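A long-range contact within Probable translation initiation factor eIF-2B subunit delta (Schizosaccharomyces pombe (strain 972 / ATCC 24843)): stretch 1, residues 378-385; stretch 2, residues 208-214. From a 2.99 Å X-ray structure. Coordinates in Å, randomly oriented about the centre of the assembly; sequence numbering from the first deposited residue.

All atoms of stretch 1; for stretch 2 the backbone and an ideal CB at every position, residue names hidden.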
# COMPACT_ATOMS: atom_id res chain seq x y z
N SER G 378 -21.79 -10.43 21.93
CA SER G 378 -21.96 -11.30 20.77
C SER G 378 -22.99 -10.79 19.76
O SER G 378 -22.82 -10.96 18.56
CB SER G 378 -22.36 -12.71 21.22
OG SER G 378 -23.59 -12.69 21.91
N TYR G 379 -24.04 -10.15 20.26
CA TYR G 379 -25.13 -9.71 19.40
C TYR G 379 -24.72 -8.55 18.50
O TYR G 379 -25.46 -8.15 17.60
CB TYR G 379 -26.35 -9.31 20.24
CG TYR G 379 -26.28 -7.92 20.82
CD1 TYR G 379 -25.42 -7.63 21.88
CD2 TYR G 379 -27.06 -6.89 20.33
CE1 TYR G 379 -25.35 -6.36 22.42
CE2 TYR G 379 -27.00 -5.62 20.86
CZ TYR G 379 -26.14 -5.36 21.91
OH TYR G 379 -26.08 -4.09 22.44
N LYS G 380 -23.53 -8.01 18.74
CA LYS G 380 -23.00 -6.93 17.92
C LYS G 380 -22.07 -7.47 16.83
O LYS G 380 -21.44 -6.71 16.10
CB LYS G 380 -22.27 -5.90 18.78
CG LYS G 380 -23.20 -5.10 19.69
CD LYS G 380 -22.49 -3.92 20.33
CE LYS G 380 -21.42 -4.37 21.30
NZ LYS G 380 -20.86 -3.24 22.08
N PHE G 381 -22.00 -8.79 16.72
CA PHE G 381 -21.28 -9.43 15.63
C PHE G 381 -22.11 -9.26 14.36
O PHE G 381 -23.34 -9.22 14.42
CB PHE G 381 -21.02 -10.91 15.89
CG PHE G 381 -20.01 -11.19 16.98
CD1 PHE G 381 -19.58 -10.18 17.84
CD2 PHE G 381 -19.49 -12.46 17.15
CE1 PHE G 381 -18.66 -10.45 18.83
CE2 PHE G 381 -18.57 -12.73 18.14
CZ PHE G 381 -18.15 -11.72 18.98
N THR G 382 -21.46 -9.15 13.21
CA THR G 382 -22.18 -8.97 11.96
C THR G 382 -21.62 -9.85 10.84
O THR G 382 -20.46 -10.26 10.88
CB THR G 382 -22.15 -7.50 11.50
OG1 THR G 382 -23.01 -7.32 10.37
CG2 THR G 382 -20.73 -7.08 11.12
N GLU G 383 -22.46 -10.14 9.85
CA GLU G 383 -22.05 -10.91 8.69
C GLU G 383 -21.26 -10.05 7.72
O GLU G 383 -20.61 -10.56 6.81
CB GLU G 383 -23.27 -11.51 7.98
CG GLU G 383 -24.02 -12.56 8.79
CD GLU G 383 -25.22 -13.12 8.05
OE1 GLU G 383 -26.11 -12.33 7.68
OE2 GLU G 383 -25.26 -14.34 7.82
N ARG G 384 -21.31 -8.74 7.94
CA ARG G 384 -20.69 -7.78 7.03
C ARG G 384 -19.17 -7.83 7.09
O ARG G 384 -18.58 -7.96 8.16
CB ARG G 384 -21.18 -6.36 7.36
CG ARG G 384 -20.81 -5.31 6.32
CD ARG G 384 -21.67 -4.07 6.47
NE ARG G 384 -21.22 -3.21 7.56
CZ ARG G 384 -21.94 -2.20 8.05
NH1 ARG G 384 -23.14 -1.94 7.56
NH2 ARG G 384 -21.45 -1.46 9.04
N ILE G 385 -18.54 -7.73 5.92
CA ILE G 385 -17.09 -7.66 5.82
C ILE G 385 -16.68 -6.52 4.90
O ILE G 385 -16.97 -6.54 3.70
CB ILE G 385 -16.48 -8.97 5.29
CG1 ILE G 385 -16.72 -10.12 6.27
CG2 ILE G 385 -14.98 -8.80 5.05
CD1 ILE G 385 -16.07 -11.42 5.86
N UNK G 208 -27.28 1.73 14.18
CA UNK G 208 -26.09 1.03 14.63
C UNK G 208 -26.24 -0.45 14.33
O UNK G 208 -27.36 -0.93 14.14
CB UNK G 208 -25.85 1.26 16.12
N UNK G 209 -25.13 -1.17 14.29
CA UNK G 209 -25.16 -2.61 14.05
C UNK G 209 -25.96 -3.32 15.14
O UNK G 209 -26.78 -4.19 14.85
CB UNK G 209 -23.74 -3.17 13.98
N UNK G 210 -25.72 -2.93 16.39
CA UNK G 210 -26.43 -3.49 17.53
C UNK G 210 -27.94 -3.27 17.41
O UNK G 210 -28.73 -4.13 17.79
CB UNK G 210 -25.91 -2.87 18.83
N UNK G 211 -28.32 -2.11 16.89
CA UNK G 211 -29.73 -1.79 16.70
C UNK G 211 -30.32 -2.61 15.56
O UNK G 211 -31.42 -3.15 15.67
CB UNK G 211 -29.91 -0.30 16.43
N UNK G 212 -29.57 -2.72 14.46
CA UNK G 212 -30.02 -3.46 13.30
C UNK G 212 -30.19 -4.94 13.58
O UNK G 212 -31.10 -5.58 13.05
CB UNK G 212 -29.04 -3.26 12.14
N UNK G 213 -29.32 -5.49 14.42
CA UNK G 213 -29.38 -6.89 14.79
C UNK G 213 -30.55 -7.17 15.73
O UNK G 213 -31.16 -8.25 15.68
CB UNK G 213 -28.06 -7.32 15.44
N UNK G 214 -30.87 -6.21 16.59
CA UNK G 214 -32.02 -6.32 17.47
C UNK G 214 -33.31 -6.14 16.68
O UNK G 214 -34.38 -6.60 17.10
CB UNK G 214 -31.93 -5.29 18.60

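Position 208 lies just before a helix, at the N-cap. Its ideal CB has nothing of stretch 1 within 5.5 Å, so stretch 1 sets no demand. The cap position favours Ser, Thr, Asp or Asn. The residue is Ser 208. Its OG donates a hydrogen bond to the side chain at position 210.

Position 209 opens the helix, and its CA-to-CB bond points toward stretch 1. The ideal CB is 4.7 Å from Lys 380 O and 5.2 Å from Thr 382 CB, which leaves room for a side chain of some length. The Arg 384 guanidinium lies further along. An aliphatic chain such as Ile, Leu, Val or Met would suit, and an acid reaching for the arginine is conceivable. The residue is Ile 209, which has the largest covered area in stretch 2. CG2 sits 3.7 Å from Lys 380 O and 4.1 Å from Thr 382 CB. CD1 packs over one face of the Arg 384 guanidinium, 3.8 Å from NH2.

Position 210 is where the backbones come nearest: its CA is 4.9 Å from CA of Lys 380. The CB points sideways, yet it is already 3.6 Å from both Tyr 379 CE2 and Lys 380 CG. With contact made at CB itself, a small residue such as Ala, Ser or Cys fits easily. The residue is Ser 210. Its CB touches the tyrosine ring and the aliphatic part of the lysine, while Ser 210 OG, with chi1 p, accepts the bond from Ser 208 OG at 2.6 Å.

Position 211 points away from stretch 1. Many helix-compatible residues would do. The residue is Met 211, whose SD accepts a weak hydrogen bond from Ser 208 N.

Position 212 has no stretch 1 atom near its ideal CB, and there is room for a side chain. Its helical angles do not require glycine, although Gly 212 is present.

Position 213 points toward stretch 1. The ideal CB is 3.5 Å from Tyr 379 O and 5.2 Å from Phe 381 O. Two backbone carbonyls call for a short side chain with a donor: Asn fits well, and Ser or Thr could serve one of them. The residue is Asn 213. ND2 donates to Tyr 379 O at 2.7 Å, with a good angle of 165°, and weakly to Phe 381 O at 2.8 Å and 128°.

Position 214 points sideways, its ideal CB 5.4 Å from Tyr 379 CD2. Small or medium residues are plausible. Ala 214 only borders the contact.

Stretch 2 (208-214) SISMGNA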
# COMPACT_ATOMS: atom_id res chain seq x y z
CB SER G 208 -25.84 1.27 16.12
OG SER G 208 -26.50 0.29 16.91
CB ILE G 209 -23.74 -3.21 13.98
CG1 ILE G 209 -23.04 -2.77 12.69
CG2 ILE G 209 -23.78 -4.72 14.05
CD1 ILE G 209 -23.67 -3.34 11.43
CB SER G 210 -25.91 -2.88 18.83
OG SER G 210 -26.02 -1.46 18.81
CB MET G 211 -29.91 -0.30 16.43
CG MET G 211 -29.54 0.59 17.60
SD MET G 211 -29.39 2.33 17.16
CE MET G 211 -31.11 2.75 16.83
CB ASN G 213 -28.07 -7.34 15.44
CG ASN G 213 -26.93 -7.40 14.44
OD1 ASN G 213 -27.09 -7.06 13.27
ND2 ASN G 213 -25.77 -7.85 14.91
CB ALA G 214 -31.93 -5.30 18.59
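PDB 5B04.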